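Local coordinates for protein ferredoxin (PDB 1H98) that transfers electrons in a wide variety of metabolic reactions, carrying one [3Fe-4S] and one [4Fe-4S] cluster, at residues 1-5 with 39-45; 30-36 with 70-75. All coordinates share one frame; numbering follows the deposited sequence.

Interaction 1 of 2, residues 1-5 with 39-45; sequences PHVIC and CIDCGAC. With SF4 (iron/sulfur cluster), chain B.
The imidazole of H2 has one face over the [4Fe-4S] cluster, with sulfide S2 3.4 Å above the ring plane and offset toward the rim, while the carboxylate of D41 meets its edge. This is the cluster-binding CxxCxxC loop of a bacterial-type ferredoxin, in which C39, C42 and C45 bind FE1, FE4 and FE3 of the cluster and C20 completes the set. At the ring edge H2 ND1 donates to D41 OD1 over 2.8 Å; the oxygen lies in the imidazole plane and accepts through its anti lone pair, although the ring and carboxylate planes are turned 43° apart. The histidine CG lies beside the backbone N, anti to the carbonyl carbon (chi1 -84°), which swings the ring to the cluster side and puts ND1 beside D41. Its far nitrogen, NE2, rests 3.5 Å from CA of G43, whose positive phi suits glycine; a CB there would lie 3.8 Å from H2 NE2, against the ring. The other oxygen, D41 OD2, forms a salt bridge with the chain-terminal N of P1 at 3.0 Å, so one aspartate grips both the amino terminus and the histidine. An alanine in place of H2 would probably leave D41 OD1 without its imidazole donor and open a gap over S2 of the cluster. C39 SG accepts two backbone N-H bonds, which would tend to stabilise negative charge on the thiolate: one from D41 N within its own loop and, across the contact, one from H2 N at 3.5 Å and 152°.

Interaction 2 of 2, residues 30-36 with 70-75; sequences DQFYIHP and KNRKLA. With F3S (Fe3-s4 cluster), chain C; SF4 (iron/sulfur cluster), chain B.
K70 reaches D30 and Q31 with a fully extended chain: every torsion from chi1 (-173°) outward is close to 180°, which carries the ammonium from the helix to the turn before strand 32-34. There NZ meets Q31 OE1 at 2.8 Å, with the donor tilted out of the carbonyl plane, and D30 OD2 at 3.0 Å in a salt bridge on the syn side of the carboxylate. A long cation suits this place, since its one ammonium can serve both acceptors. In Q31, CG placed between the backbone N and the carbonyl carbon, with the chain extended beyond it, sets OE1 before K70 NZ while NE2 turns back to donate to F32 O. N71 lies on the buried side of the helix: its OD1 accepts a nearly straight bond from I34 N at 3.0 Å, and its ND2 donates to Y67 O. An asparagine suits this place because it can pair with backbone groups of both kinds. Y33 lays one ring face over L74, whose CB is 3.7 Å from the centroid, and its CE1 touches A75 CA. Further along, A75 CB sits over a face of the H35 imidazole and 3.7 Å from P36 CD; its small size lets the chain come close. F32 points away from the helix, its CB 3.8 Å from S1 of the [3Fe-4S] cluster; I34 extends to the flank, its CD1 near S4 of the [4Fe-4S] cluster. The axes of segments 70-74 and 32-34 approach to 7.6 Å and run at 94° to each other, as the C-terminal helix packs across the outer side of a two-cluster ferredoxin core.

How the interactions relate
Both interactions are partly buried and both reach the [4Fe-4S] cluster. Interaction 1 lies at the cluster pocket, with H2 and C45 buried and P1 and D41 partly exposed at the rim; its loop supplies cluster ligands, and sulfur, imidazole and carboxylate dominate its chemistry. In interaction 2, Q31, I34 and N71 are buried and the K70-D30 charges partly exposed; the helix is held by hydrogen bonds from side-chain amides, apolar packing and that lysine charge. The two meet through strand 2-4: I4 O, in the segment of interaction 1, accepts from N71 ND2 and Q31 NE2 of interaction 2, and I34 CG2 packs against H2 O. Strand 2-4 thus lies between the C-terminal helix and the clusters.

Interaction 1 of 2, residues 1-5 with 39-45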
ATOM      1  N   PRO A   1      -8.298   1.563  -5.848  1.00 16.89           N
ATOM      2  CA  PRO A   1      -7.233   0.786  -5.161  1.00 16.95           C
ATOM      3  C   PRO A   1      -6.749   1.472  -3.879  1.00 16.61           C
ATOM      4  O   PRO A   1      -7.123   2.617  -3.617  1.00 18.03           O
ATOM      5  CB  PRO A   1      -6.088   0.622  -6.158  1.00 17.90           C
ATOM      6  CG  PRO A   1      -6.449   1.638  -7.243  1.00 19.84           C
ATOM      7  CD  PRO A   1      -7.959   1.672  -7.276  1.00 17.83           C
ATOM      8  N   HIS A   2      -6.054   0.721  -3.023  1.00 14.93           N
ATOM      9  CA  HIS A   2      -5.480   1.270  -1.794  1.00 12.98           C
ATOM     10  C   HIS A   2      -4.007   1.528  -2.116  1.00 12.56           C
ATOM     11  O   HIS A   2      -3.462   0.922  -3.041  1.00 12.28           O
ATOM     12  CB  HIS A   2      -5.637   0.305  -0.616  1.00 12.23           C
ATOM     13  CG  HIS A   2      -6.964   0.409   0.072  1.00 13.52           C
ATOM     14  ND1 HIS A   2      -8.163   0.347  -0.606  1.00 14.34           N
ATOM     15  CD2 HIS A   2      -7.280   0.576   1.378  1.00 14.08           C
ATOM     16  CE1 HIS A   2      -9.161   0.475   0.250  1.00 14.33           C
ATOM     17  NE2 HIS A   2      -8.651   0.616   1.462  1.00 15.95           N
ATOM     18  N   VAL A   3      -3.371   2.426  -1.376  1.00 12.02           N
ATOM     19  CA  VAL A   3      -1.988   2.799  -1.640  1.00 11.91           C
ATOM     20  C   VAL A   3      -1.133   2.798  -0.377  1.00 12.01           C
ATOM     21  O   VAL A   3      -1.573   3.280   0.662  1.00 13.18           O
ATOM     22  CB  VAL A   3      -1.947   4.230  -2.268  1.00 11.28           C
ATOM     23  CG1 VAL A   3      -0.517   4.662  -2.561  1.00 13.14           C
ATOM     24  CG2 VAL A   3      -2.797   4.278  -3.552  1.00 13.27           C
ATOM     25  N   ILE A   4       0.071   2.231  -0.459  1.00 11.62           N
ATOM     26  CA  ILE A   4       0.981   2.219   0.686  1.00 12.47           C
ATOM     27  C   ILE A   4       1.831   3.483   0.580  1.00 13.20           C
ATOM     28  O   ILE A   4       2.535   3.698  -0.419  1.00 12.93           O
ATOM     29  CB  ILE A   4       1.889   0.953   0.718  1.00 12.31           C
ATOM     30  CG1 ILE A   4       1.035  -0.297   0.969  1.00 12.32           C
ATOM     31  CG2 ILE A   4       2.962   1.106   1.793  1.00 10.20           C
ATOM     32  CD1 ILE A   4       1.812  -1.596   1.010  1.00  9.40           C
ATOM     33  N   CYS A   5       1.741   4.330   1.595  1.00 12.09           N
ATOM     34  CA  CYS A   5       2.464   5.589   1.594  1.00 12.87           C
ATOM     35  C   CYS A   5       3.770   5.596   2.385  1.00 14.70           C
ATOM     36  O   CYS A   5       4.249   4.555   2.845  1.00 15.36           O
ATOM     37  CB  CYS A   5       1.525   6.721   2.024  1.00 12.97           C
ATOM     38  SG  CYS A   5       0.035   6.849   0.978  1.00 15.07           S
ATOM     39  N   CYS A  39      -5.790  -5.171  -6.485  1.00 15.81           N
ATOM     40  CA  CYS A  39      -6.494  -4.749  -5.280  1.00 15.46           C
ATOM     41  C   CYS A  39      -8.011  -4.651  -5.490  1.00 17.15           C
ATOM     42  O   CYS A  39      -8.471  -4.039  -6.455  1.00 19.29           O
ATOM     43  CB  CYS A  39      -5.935  -3.406  -4.802  1.00 13.76           C
ATOM     44  SG  CYS A  39      -6.769  -2.725  -3.360  1.00 14.16           S
ATOM     45  N   ILE A  40      -8.781  -5.255  -4.585  1.00 16.99           N
ATOM     46  CA  ILE A  40     -10.245  -5.234  -4.671  1.00 18.23           C
ATOM     47  C   ILE A  40     -10.877  -4.194  -3.743  1.00 17.98           C
ATOM     48  O   ILE A  40     -12.099  -4.146  -3.591  1.00 17.24           O
ATOM     49  CB  ILE A  40     -10.866  -6.625  -4.372  1.00 18.08           C
ATOM     50  CG1 ILE A  40     -10.511  -7.081  -2.958  1.00 18.15           C
ATOM     51  CG2 ILE A  40     -10.408  -7.647  -5.416  1.00 19.59           C
ATOM     52  CD1 ILE A  40     -11.145  -8.398  -2.579  1.00 20.77           C
ATOM     53  N   ASP A  41     -10.034  -3.391  -3.100  1.00 17.72           N
ATOM     54  CA  ASP A  41     -10.485  -2.333  -2.202  1.00 17.90           C
ATOM     55  C   ASP A  41     -11.338  -2.793  -1.029  1.00 19.09           C
ATOM     56  O   ASP A  41     -12.265  -2.089  -0.626  1.00 19.86           O
ATOM     57  CB  ASP A  41     -11.240  -1.251  -2.986  1.00 17.50           C
ATOM     58  CG  ASP A  41     -10.317  -0.358  -3.775  1.00 20.05           C
ATOM     59  OD1 ASP A  41      -9.409   0.225  -3.162  1.00 18.62           O
ATOM     60  OD2 ASP A  41     -10.489  -0.236  -5.004  1.00 22.15           O
ATOM     61  N   CYS A  42     -11.011  -3.944  -0.453  1.00 18.12           N
ATOM     62  CA  CYS A  42     -11.777  -4.432   0.686  1.00 18.23           C
ATOM     63  C   CYS A  42     -11.443  -3.653   1.975  1.00 18.90           C
ATOM     64  O   CYS A  42     -12.215  -3.672   2.932  1.00 18.42           O
ATOM     65  CB  CYS A  42     -11.552  -5.926   0.881  1.00 19.26           C
ATOM     66  SG  CYS A  42      -9.905  -6.328   1.447  1.00 21.46           S
ATOM     67  N   GLY A  43     -10.277  -3.003   2.007  1.00 17.92           N
ATOM     68  CA  GLY A  43      -9.884  -2.206   3.164  1.00 15.23           C
ATOM     69  C   GLY A  43      -9.317  -2.925   4.377  1.00 14.95           C
ATOM     70  O   GLY A  43      -8.880  -2.272   5.323  1.00 16.13           O
ATOM     71  N   ALA A  44      -9.248  -4.251   4.329  1.00 15.51           N
ATOM     72  CA  ALA A  44      -8.736  -5.047   5.449  1.00 15.85           C
ATOM     73  C   ALA A  44      -7.309  -4.705   5.880  1.00 15.67           C
ATOM     74  O   ALA A  44      -6.958  -4.816   7.054  1.00 15.58           O
ATOM     75  CB  ALA A  44      -8.838  -6.535   5.121  1.00 16.90           C
ATOM     76  N   CYS A  45      -6.492  -4.279   4.927  1.00 15.14           N
ATOM     77  CA  CYS A  45      -5.100  -3.951   5.197  1.00 15.24           C
ATOM     78  C   CYS A  45      -4.886  -2.674   6.003  1.00 16.12           C
ATOM     79  O   CYS A  45      -3.845  -2.521   6.654  1.00 16.62           O
ATOM     80  CB  CYS A  45      -4.342  -3.844   3.877  1.00 14.38           C
ATOM     81  SG  CYS A  45      -5.082  -2.662   2.751  1.00 14.51           S
TER
HETATM   82 FE1  SF4 B 107      -6.513  -4.105  -1.580  1.00 16.83          FE
HETATM   83 FE2  SF4 B 107      -5.564  -6.352  -0.248  1.00 17.29          FE
HETATM   84 FE3  SF4 B 107      -5.785  -3.940   1.088  1.00 16.15          FE
HETATM   85 FE4  SF4 B 107      -8.031  -5.375   0.367  1.00 23.94          FE
HETATM   86  S1  SF4 B 107      -6.402  -6.031   1.887  1.00 22.27           S
HETATM   87  S2  SF4 B 107      -7.678  -3.043   0.113  1.00 22.42           S
HETATM   88  S3  SF4 B 107      -7.399  -6.250  -1.663  1.00 22.33           S
HETATM   89  S4  SF4 B 107      -4.375  -4.409  -0.721  1.00 21.08           S

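Interaction 2 of 2, residues 30-36 with 70-75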
ATOM      1  N   ASP A  30      12.374  -0.500  -0.830  1.00 19.71           N
ATOM      2  CA  ASP A  30      12.338   0.384   0.331  1.00 18.23           C
ATOM      3  C   ASP A  30      10.987   0.376   1.055  1.00 17.10           C
ATOM      4  O   ASP A  30      10.866   0.900   2.162  1.00 17.11           O
ATOM      5  CB  ASP A  30      12.777   1.811  -0.042  1.00 20.72           C
ATOM      6  CG  ASP A  30      11.791   2.535  -0.961  1.00 26.40           C
ATOM      7  OD1 ASP A  30      10.934   1.895  -1.618  1.00 27.62           O
ATOM      8  OD2 ASP A  30      11.896   3.778  -1.032  1.00 29.52           O
ATOM      9  N   GLN A  31       9.989  -0.245   0.435  1.00 15.11           N
ATOM     10  CA  GLN A  31       8.653  -0.343   1.015  1.00 13.88           C
ATOM     11  C   GLN A  31       7.874  -1.409   0.255  1.00 13.70           C
ATOM     12  O   GLN A  31       8.317  -1.879  -0.797  1.00 14.16           O
ATOM     13  CB  GLN A  31       7.905   0.995   0.880  1.00 12.01           C
ATOM     14  CG  GLN A  31       7.609   1.420  -0.568  1.00 12.47           C
ATOM     15  CD  GLN A  31       6.630   2.593  -0.660  1.00 14.61           C
ATOM     16  OE1 GLN A  31       7.031   3.747  -0.773  1.00 15.04           O
ATOM     17  NE2 GLN A  31       5.340   2.290  -0.626  1.00 14.98           N
ATOM     18  N   PHE A  32       6.758  -1.845   0.825  1.00 12.57           N
ATOM     19  CA  PHE A  32       5.897  -2.799   0.142  1.00 11.89           C
ATOM     20  C   PHE A  32       4.946  -1.924  -0.677  1.00 11.75           C
ATOM     21  O   PHE A  32       4.872  -0.713  -0.454  1.00 12.55           O
ATOM     22  CB  PHE A  32       5.132  -3.671   1.139  1.00 10.75           C
ATOM     23  CG  PHE A  32       5.824  -4.965   1.459  1.00 13.05           C
ATOM     24  CD1 PHE A  32       7.017  -4.978   2.179  1.00 16.41           C
ATOM     25  CD2 PHE A  32       5.315  -6.170   0.994  1.00 14.08           C
ATOM     26  CE1 PHE A  32       7.697  -6.179   2.425  1.00 14.88           C
ATOM     27  CE2 PHE A  32       5.988  -7.377   1.234  1.00 14.91           C
ATOM     28  CZ  PHE A  32       7.182  -7.375   1.951  1.00 15.21           C
ATOM     29  N   TYR A  33       4.285  -2.498  -1.670  1.00 11.65           N
ATOM     30  CA  TYR A  33       3.368  -1.720  -2.486  1.00 11.69           C
ATOM     31  C   TYR A  33       2.155  -2.565  -2.802  1.00 12.03           C
ATOM     32  O   TYR A  33       2.203  -3.794  -2.696  1.00 11.90           O
ATOM     33  CB  TYR A  33       4.051  -1.254  -3.778  1.00 12.00           C
ATOM     34  CG  TYR A  33       4.380  -2.372  -4.739  1.00 13.67           C
ATOM     35  CD1 TYR A  33       3.477  -2.747  -5.732  1.00 14.81           C
ATOM     36  CD2 TYR A  33       5.589  -3.063  -4.649  1.00 15.64           C
ATOM     37  CE1 TYR A  33       3.763  -3.782  -6.608  1.00 17.08           C
ATOM     38  CE2 TYR A  33       5.887  -4.099  -5.523  1.00 16.94           C
ATOM     39  CZ  TYR A  33       4.971  -4.454  -6.498  1.00 19.38           C
ATOM     40  OH  TYR A  33       5.263  -5.485  -7.367  1.00 23.06           O
ATOM     41  N   ILE A  34       1.063  -1.897  -3.156  1.00 11.68           N
ATOM     42  CA  ILE A  34      -0.184  -2.563  -3.501  1.00 10.94           C
ATOM     43  C   ILE A  34      -0.365  -2.517  -5.013  1.00 12.58           C
ATOM     44  O   ILE A  34      -0.278  -1.444  -5.623  1.00 13.15           O
ATOM     45  CB  ILE A  34      -1.390  -1.878  -2.798  1.00 10.95           C
ATOM     46  CG1 ILE A  34      -1.359  -2.183  -1.293  1.00 10.51           C
ATOM     47  CG2 ILE A  34      -2.704  -2.346  -3.409  1.00 11.10           C
ATOM     48  CD1 ILE A  34      -2.350  -1.375  -0.467  1.00 11.07           C
ATOM     49  N   HIS A  35      -0.565  -3.677  -5.634  1.00 13.29           N
ATOM     50  CA  HIS A  35      -0.773  -3.709  -7.075  1.00 14.64           C
ATOM     51  C   HIS A  35      -2.186  -3.178  -7.348  1.00 15.10           C
ATOM     52  O   HIS A  35      -3.177  -3.824  -7.016  1.00 15.43           O
ATOM     53  CB  HIS A  35      -0.605  -5.121  -7.619  1.00 15.06           C
ATOM     54  CG  HIS A  35      -0.501  -5.170  -9.107  1.00 17.36           C
ATOM     55  ND1 HIS A  35       0.601  -5.681  -9.758  1.00 20.86           N
ATOM     56  CD2 HIS A  35      -1.348  -4.746 -10.075  1.00 16.56           C
ATOM     57  CE1 HIS A  35       0.426  -5.569 -11.065  1.00 19.74           C
ATOM     58  NE2 HIS A  35      -0.749  -5.005 -11.282  1.00 19.00           N
ATOM     59  N   PRO A  36      -2.286  -2.024  -8.027  1.00 17.46           N
ATOM     60  CA  PRO A  36      -3.537  -1.337  -8.374  1.00 20.48           C
ATOM     61  C   PRO A  36      -4.559  -2.153  -9.146  1.00 21.00           C
ATOM     62  O   PRO A  36      -5.759  -2.027  -8.902  1.00 23.02           O
ATOM     63  CB  PRO A  36      -3.058  -0.145  -9.208  1.00 22.36           C
ATOM     64  CG  PRO A  36      -1.642   0.058  -8.761  1.00 24.53           C
ATOM     65  CD  PRO A  36      -1.140  -1.346  -8.653  1.00 18.49           C
ATOM     66  N   LYS A  70       4.048   5.972  -7.360  1.00 14.97           N
ATOM     67  CA  LYS A  70       5.140   5.099  -6.927  1.00 14.35           C
ATOM     68  C   LYS A  70       4.671   3.643  -6.869  1.00 14.41           C
ATOM     69  O   LYS A  70       5.354   2.750  -7.364  1.00 15.32           O
ATOM     70  CB  LYS A  70       5.684   5.528  -5.560  1.00 14.18           C
ATOM     71  CG  LYS A  70       6.924   4.750  -5.153  1.00 15.03           C
ATOM     72  CD  LYS A  70       7.459   5.182  -3.807  1.00 14.92           C
ATOM     73  CE  LYS A  70       8.707   4.378  -3.455  1.00 16.75           C
ATOM     74  NZ  LYS A  70       9.257   4.728  -2.118  1.00 16.69           N
ATOM     75  N   ASN A  71       3.508   3.411  -6.260  1.00 13.93           N
ATOM     76  CA  ASN A  71       2.946   2.065  -6.169  1.00 12.90           C
ATOM     77  C   ASN A  71       2.696   1.545  -7.583  1.00 13.39           C
ATOM     78  O   ASN A  71       2.946   0.378  -7.874  1.00 13.73           O
ATOM     79  CB  ASN A  71       1.638   2.071  -5.373  1.00 11.98           C
ATOM     80  CG  ASN A  71       1.859   2.038  -3.869  1.00 13.71           C
ATOM     81  OD1 ASN A  71       1.391   1.126  -3.183  1.00 13.18           O
ATOM     82  ND2 ASN A  71       2.548   3.039  -3.343  1.00 11.64           N
ATOM     83  N   ARG A  72       2.208   2.419  -8.463  1.00 13.95           N
ATOM     84  CA  ARG A  72       1.960   2.039  -9.854  1.00 15.06           C
ATOM     85  C   ARG A  72       3.254   1.633 -10.562  1.00 14.91           C
ATOM     86  O   ARG A  72       3.298   0.606 -11.237  1.00 18.39           O
ATOM     87  CB  ARG A  72       1.272   3.176 -10.629  1.00 13.85           C
ATOM     88  CG  ARG A  72      -0.213   3.348 -10.307  1.00 15.89           C
ATOM     89  CD  ARG A  72      -0.843   4.528 -11.051  1.00 16.32           C
ATOM     90  NE  ARG A  72      -0.641   4.426 -12.497  1.00 16.89           N
ATOM     91  CZ  ARG A  72      -1.424   3.736 -13.324  1.00 14.93           C
ATOM     92  NH1 ARG A  72      -2.483   3.086 -12.863  1.00 14.68           N
ATOM     93  NH2 ARG A  72      -1.109   3.649 -14.612  1.00 17.81           N
ATOM     94  N   LYS A  73       4.308   2.428 -10.401  1.00 13.30           N
ATOM     95  CA  LYS A  73       5.586   2.126 -11.042  1.00 17.35           C
ATOM     96  C   LYS A  73       6.184   0.836 -10.506  1.00 19.36           C
ATOM     97  O   LYS A  73       6.753   0.054 -11.262  1.00 20.23           O
ATOM     98  CB  LYS A  73       6.586   3.274 -10.868  1.00 20.56           C
ATOM     99  CG  LYS A  73       6.389   4.445 -11.833  1.00 24.37           C
ATOM    100  CD  LYS A  73       7.406   5.547 -11.545  1.00 26.95           C
ATOM    101  N   LEU A  74       6.076   0.630  -9.198  1.00 18.41           N
ATOM    102  CA  LEU A  74       6.591  -0.582  -8.585  1.00 17.12           C
ATOM    103  C   LEU A  74       5.835  -1.789  -9.138  1.00 18.21           C
ATOM    104  O   LEU A  74       6.410  -2.863  -9.321  1.00 19.75           O
ATOM    105  CB  LEU A  74       6.479  -0.506  -7.057  1.00 15.68           C
ATOM    106  CG  LEU A  74       7.427   0.477  -6.356  1.00 16.55           C
ATOM    107  CD1 LEU A  74       7.131   0.533  -4.872  1.00 17.03           C
ATOM    108  CD2 LEU A  74       8.869   0.076  -6.578  1.00 18.35           C
ATOM    109  N   ALA A  75       4.546  -1.611  -9.415  1.00 17.54           N
ATOM    110  CA  ALA A  75       3.725  -2.685  -9.971  1.00 18.58           C
ATOM    111  C   ALA A  75       4.043  -2.918 -11.454  1.00 21.47           C
ATOM    112  O   ALA A  75       3.544  -3.868 -12.057  1.00 22.70           O
ATOM    113  CB  ALA A  75       2.252  -2.371  -9.788  1.00 16.18           C
TER
HETATM  114 FE1  F3S C 108       2.437  -3.324   5.368  1.00 15.57          FE
HETATM  115 FE3  F3S C 108       4.490  -1.432   5.196  1.00 14.65          FE
HETATM  116 FE4  F3S C 108       2.527  -1.230   7.139  1.00 16.02          FE
HETATM  117  S1  F3S C 108       4.677  -3.713   4.937  1.00 20.88           S
HETATM  118  S2  F3S C 108       2.053  -3.442   7.623  1.00 22.18           S
HETATM  119  S3  F3S C 108       2.199  -1.074   4.832  1.00 20.81           S
HETATM  120  S4  F3S C 108       4.786  -0.911   7.414  1.00 21.17           S
HETATM  121 FE1  SF4 B 107      -6.513  -4.105  -1.580  1.00 16.83          FE
HETATM  122 FE2  SF4 B 107      -5.564  -6.352  -0.248  1.00 17.29          FE
HETATM  123 FE3  SF4 B 107      -5.785  -3.940   1.088  1.00 16.15          FE
HETATM  124 FE4  SF4 B 107      -8.031  -5.375   0.367  1.00 23.94          FE
HETATM  125  S1  SF4 B 107      -6.402  -6.031   1.887  1.00 22.27           S
HETATM  126  S2  SF4 B 107      -7.678  -3.043   0.113  1.00 22.42           S
HETATM  127  S3  SF4 B 107      -7.399  -6.250  -1.663  1.00 22.33           S
HETATM  128  S4  SF4 B 107      -4.375  -4.409  -0.721  1.00 21.08           S